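Lipoteichoic acid primase (PDB 4UOP) belongs to the sulfatase-like enzymes, with an extracellular catalytic domain that holds a magnesium ion. Local coordinates at residues V63-F68 and K259-F264; N71-K76 and R316-L321. All blocks are in the same frame, centred on the assembly; numbering follows the deposited sequence.

Contact 1 (V63-F68 and K259-F264); sequences VQLESF and KQLGEF. With MG (magnesium ion), chain J.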
# COMPACT_ATOMS: atom_id res chain seq x y z
N VAL B 63 16.17 0.92 20.79
CA VAL B 63 15.47 -0.36 20.69
C VAL B 63 14.06 -0.12 20.15
O VAL B 63 13.28 0.63 20.72
CB VAL B 63 15.38 -1.11 22.02
CG1 VAL B 63 14.75 -2.47 21.80
CG2 VAL B 63 16.75 -1.25 22.67
N GLN B 64 13.78 -0.76 19.02
CA GLN B 64 12.49 -0.71 18.36
C GLN B 64 11.72 -1.97 18.77
O GLN B 64 12.14 -3.08 18.41
CB GLN B 64 12.65 -0.68 16.85
CG GLN B 64 11.33 -0.57 16.11
CD GLN B 64 11.48 -0.41 14.62
OE1 GLN B 64 11.90 0.65 14.11
NE2 GLN B 64 11.11 -1.45 13.88
N LEU B 65 10.65 -1.78 19.50
CA LEU B 65 9.88 -2.87 20.12
C LEU B 65 8.68 -3.25 19.26
O LEU B 65 7.74 -2.47 19.09
CB LEU B 65 9.43 -2.44 21.51
CG LEU B 65 10.56 -2.09 22.47
CD1 LEU B 65 10.02 -1.26 23.62
CD2 LEU B 65 11.24 -3.35 22.98
N GLU B 66 8.72 -4.47 18.72
CA GLU B 66 7.72 -4.94 17.78
C GLU B 66 6.29 -4.93 18.35
O GLU B 66 6.02 -5.57 19.38
CB GLU B 66 8.09 -6.36 17.33
CG GLU B 66 7.06 -6.97 16.38
CD GLU B 66 6.87 -6.15 15.13
OE1 GLU B 66 7.83 -6.01 14.35
OE2 GLU B 66 5.74 -5.65 14.90
N SER B 67 5.40 -4.21 17.68
CA SER B 67 3.95 -4.25 17.96
C SER B 67 3.51 -3.76 19.35
O SER B 67 2.37 -4.00 19.75
CB SER B 67 3.40 -5.66 17.68
OG SER B 67 3.43 -5.94 16.29
N PHE B 68 4.38 -3.03 20.06
CA PHE B 68 4.00 -2.34 21.30
C PHE B 68 3.15 -1.10 20.96
O PHE B 68 3.54 -0.29 20.11
CB PHE B 68 5.23 -1.89 22.09
CG PHE B 68 5.87 -2.95 22.96
CD1 PHE B 68 6.27 -4.17 22.44
CD2 PHE B 68 6.14 -2.69 24.30
CE1 PHE B 68 6.89 -5.12 23.24
CE2 PHE B 68 6.77 -3.63 25.11
CZ PHE B 68 7.16 -4.84 24.57
N LYS B 259 10.08 -8.13 29.63
CA LYS B 259 11.00 -8.79 30.56
C LYS B 259 12.44 -8.82 30.02
O LYS B 259 13.39 -8.50 30.75
CB LYS B 259 10.54 -10.21 30.84
CG LYS B 259 11.42 -10.97 31.82
CD LYS B 259 10.71 -12.25 32.23
CE LYS B 259 11.54 -13.10 33.18
NZ LYS B 259 12.22 -14.18 32.42
N GLN B 260 12.60 -9.23 28.77
CA GLN B 260 13.93 -9.37 28.18
C GLN B 260 14.56 -8.00 28.00
O GLN B 260 15.76 -7.85 28.20
CB GLN B 260 13.87 -10.13 26.85
CG GLN B 260 13.45 -11.60 27.01
CD GLN B 260 14.28 -12.35 28.05
OE1 GLN B 260 15.49 -12.14 28.17
NE2 GLN B 260 13.64 -13.25 28.78
N LEU B 261 13.76 -7.00 27.68
CA LEU B 261 14.25 -5.61 27.63
C LEU B 261 14.80 -5.17 28.99
O LEU B 261 15.88 -4.59 29.08
CB LEU B 261 13.15 -4.67 27.18
CG LEU B 261 13.58 -3.20 27.04
CD1 LEU B 261 14.60 -3.03 25.93
CD2 LEU B 261 12.36 -2.33 26.80
N GLY B 262 14.09 -5.51 30.06
CA GLY B 262 14.54 -5.20 31.42
C GLY B 262 15.88 -5.83 31.78
O GLY B 262 16.72 -5.22 32.44
N GLU B 263 16.08 -7.08 31.37
CA GLU B 263 17.35 -7.76 31.59
C GLU B 263 18.51 -7.10 30.81
O GLU B 263 19.63 -7.02 31.31
CB GLU B 263 17.24 -9.25 31.28
CG GLU B 263 16.35 -9.95 32.31
CD GLU B 263 16.09 -11.42 32.00
OE1 GLU B 263 16.87 -12.04 31.25
OE2 GLU B 263 15.09 -11.95 32.52
N PHE B 264 18.22 -6.66 29.58
CA PHE B 264 19.19 -5.96 28.76
C PHE B 264 19.58 -4.64 29.44
O PHE B 264 20.77 -4.32 29.55
CB PHE B 264 18.62 -5.75 27.37
CG PHE B 264 19.50 -4.97 26.43
CD1 PHE B 264 20.78 -5.41 26.12
CD2 PHE B 264 19.01 -3.84 25.81
CE1 PHE B 264 21.58 -4.70 25.23
CE2 PHE B 264 19.81 -3.13 24.92
CZ PHE B 264 21.08 -3.56 24.63
MG MG J . 6.41 -4.52 13.19
O HOH W 1 5.30 -5.95 11.92
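Val-63 meets two residues of the helix. Its CG1, anti to the backbone N (chi1 -175°), lies 4.2 Å from Leu-261 CD1, the two side chains lying alongside with their ends pointing opposite ways; its CG2 reaches the obliquely turned ring of Phe-264, 4.2 Å from CE2. A beta-branched residue suits this strand position because it offers one methyl to each partner. Gln-64 points to the other side of the sheet, where its OE1 is hydrogen-bonded to Tyr-282. Leu-65 faces the helix again and meets Leu-261 nearly perpendicularly: CD1 and CD2 both lie 4.1 Å from Leu-261 CD2, so that one methyl of the helix meets the fork of the strand leucine. Strand 63-65 and helix 259-264 run nearly antiparallel, at 168° with axes 11.6 Å apart, as an alpha/beta fold of the sulfatase family packs helices on its central sheet. Tyr-197 of helix 193-209 touches Val-63, Leu-65 and Leu-261, and stacks on Phe-264. Where the strand ends, Glu-66 turns to the magnesium ion and chelates it through OE1 at 2.4 Å and OE2 at 2.2 Å; the bend at chi2 (59°) curls its chain toward the metal. Ser-67 OG donates to the anti lone pair of Glu-66 OE2 over 2.7 Å, steadying the carboxylate. Phe-68 completes a type II turn begun at Leu-65, whose CB lies over one face of its ring.

Contact 2 (N71-K76 and R316-L321); sequences NLTNVK and RIPFFL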
# COMPACT_ATOMS: atom_id res chain seq x y z
N ASN B 71 -1.72 2.19 24.36
CA ASN B 71 -2.96 1.84 25.08
C ASN B 71 -3.01 0.38 25.54
O ASN B 71 -3.97 -0.04 26.21
CB ASN B 71 -4.21 2.25 24.30
CG ASN B 71 -4.40 1.51 22.99
OD1 ASN B 71 -3.78 0.48 22.72
ND2 ASN B 71 -5.30 2.02 22.17
N LEU B 72 -1.98 -0.39 25.22
CA LEU B 72 -1.80 -1.72 25.82
C LEU B 72 -0.45 -1.85 26.54
O LEU B 72 0.19 -2.89 26.49
CB LEU B 72 -1.97 -2.80 24.75
CG LEU B 72 -3.35 -2.84 24.09
CD1 LEU B 72 -3.35 -3.79 22.91
CD2 LEU B 72 -4.44 -3.24 25.08
N THR B 73 -0.01 -0.77 27.15
CA THR B 73 1.12 -0.79 28.05
C THR B 73 0.65 -0.23 29.38
O THR B 73 -0.41 0.39 29.45
CB THR B 73 2.31 0.04 27.55
OG1 THR B 73 1.94 1.42 27.49
CG2 THR B 73 2.77 -0.45 26.18
N ASN B 74 1.42 -0.46 30.43
CA ASN B 74 1.03 -0.05 31.79
C ASN B 74 -0.36 -0.59 32.15
O ASN B 74 -1.20 0.12 32.70
CB ASN B 74 1.12 1.47 31.95
CG ASN B 74 1.57 1.88 33.35
OD1 ASN B 74 1.27 1.20 34.33
ND2 ASN B 74 2.30 2.99 33.44
N VAL B 75 -0.57 -1.85 31.81
CA VAL B 75 -1.81 -2.58 32.06
C VAL B 75 -1.51 -3.64 33.10
O VAL B 75 -0.42 -4.19 33.13
CB VAL B 75 -2.31 -3.22 30.74
CG1 VAL B 75 -3.21 -4.43 30.99
CG2 VAL B 75 -3.04 -2.18 29.89
N LYS B 76 -2.49 -3.91 33.97
CA LYS B 76 -2.40 -5.01 34.93
C LYS B 76 -3.53 -5.99 34.67
O LYS B 76 -4.68 -5.58 34.50
CB LYS B 76 -2.52 -4.49 36.36
CG LYS B 76 -1.26 -3.86 36.91
CD LYS B 76 -1.48 -3.38 38.33
CE LYS B 76 -0.22 -2.77 38.91
NZ LYS B 76 0.88 -3.76 39.04
N ARG B 316 -0.93 5.50 18.89
CA ARG B 316 0.07 5.83 19.89
C ARG B 316 0.96 4.64 20.18
O ARG B 316 0.47 3.52 20.43
CB ARG B 316 -0.58 6.32 21.19
CG ARG B 316 -1.59 7.46 21.04
CD ARG B 316 -2.70 7.39 22.10
NE ARG B 316 -2.13 7.52 23.38
CZ ARG B 316 -2.56 6.95 24.50
NH1 ARG B 316 -3.63 6.16 24.59
NH2 ARG B 316 -1.87 7.22 25.56
N ILE B 317 2.26 4.89 20.19
CA ILE B 317 3.28 3.90 20.47
C ILE B 317 4.05 4.39 21.68
O ILE B 317 4.22 5.60 21.87
CB ILE B 317 4.24 3.66 19.27
CG1 ILE B 317 4.67 5.00 18.65
CG2 ILE B 317 3.54 2.82 18.22
CD1 ILE B 317 5.80 4.94 17.64
N PRO B 318 4.56 3.46 22.51
CA PRO B 318 5.37 3.97 23.61
C PRO B 318 6.66 4.64 23.12
O PRO B 318 7.18 4.27 22.06
CB PRO B 318 5.66 2.73 24.44
CG PRO B 318 5.57 1.60 23.46
CD PRO B 318 4.49 1.99 22.50
N PHE B 319 7.13 5.60 23.90
CA PHE B 319 8.35 6.34 23.62
C PHE B 319 9.01 6.73 24.93
O PHE B 319 8.39 7.40 25.76
CB PHE B 319 8.07 7.58 22.79
CG PHE B 319 9.29 8.40 22.49
CD1 PHE B 319 10.15 8.06 21.47
CD2 PHE B 319 9.61 9.50 23.28
CE1 PHE B 319 11.29 8.80 21.21
CE2 PHE B 319 10.75 10.24 23.04
CZ PHE B 319 11.60 9.89 22.00
N PHE B 320 10.25 6.30 25.12
CA PHE B 320 11.01 6.56 26.33
C PHE B 320 12.40 7.00 25.94
O PHE B 320 13.03 6.41 25.05
CB PHE B 320 11.10 5.30 27.21
CG PHE B 320 9.79 4.86 27.78
CD1 PHE B 320 8.90 4.14 27.01
CD2 PHE B 320 9.43 5.18 29.09
CE1 PHE B 320 7.67 3.75 27.53
CE2 PHE B 320 8.22 4.78 29.61
CZ PHE B 320 7.32 4.09 28.83
N LEU B 321 12.90 8.03 26.61
CA LEU B 321 14.22 8.54 26.35
C LEU B 321 14.98 8.73 27.65
O LEU B 321 14.49 9.36 28.59
CB LEU B 321 14.15 9.86 25.59
CG LEU B 321 15.55 10.39 25.24
CD1 LEU B 321 15.72 10.67 23.75
CD2 LEU B 321 15.85 11.62 26.07
O HOH W 2 -2.08 2.95 21.65
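The guanidinium of Arg-316 is the flat group that meets the other segment, and Asn-71 CB comes to it obliquely, 4.0 Å from NH1. The plane is held by polar partners from other parts of the chain: NH1 forms a salt bridge with Asp-313, and NH2 is hydrogen-bonded to the backbone oxygen of Asn-97. A turn at chi3 (62°) and a lesser one at chi2 carry the head alongside Asn-71. The amide of Asn-71 is likewise engaged, with OD1 accepting from Gln-69 and ND2 donating to Asp-314 and to Asp-313, the same carboxylate that pairs with Arg-316; an asparagine suits this place because it can accept and donate at once. Between the backbones sits a water that accepts from Asn-71 N at 2.8 Å and is placed to donate to Arg-316 O at 2.9 Å, though other acceptors compete for its protons. Further along, Thr-73 CG2 approaches Pro-318 CG at 4.4 Å, a light apolar touch, while Thr-73 OG1 is hydrogen-bonded to the carbonyl of Arg-70 within its own loop. Threonine can serve both roles, and the proline offers a compact apolar ring. In this sulfatase-type fold the contact joins the loop after strand 59-65 to segment 316-321, which lies on a strand of the mixed sheet. Its chemistry implies that the two segments are linked by a backbone-bridging water, a shared carboxylate and light carbon packing.

The end of strand 59-65 with its turn gives the first segment of contact 1, and the loop beyond it that of contact 2; the partners come from helix 246-271 and strand 319-322. Their centres are about 12 Å apart, and they touch where Phe-68 O lies 3.4 Å from Pro-318 CD. Both reach the same mixed sheet, in which strand 277-283 pairs with strand 59-65 on one side and with strand 319-322 on the other. Contact 1 contains a ligand of the magnesium ion, Glu-66, whose site is completed by Thr-108, Asp-284, His-285 and water. Contact 2 stands farther off, the side chain of Pro-318 lying about 12 Å from the metal.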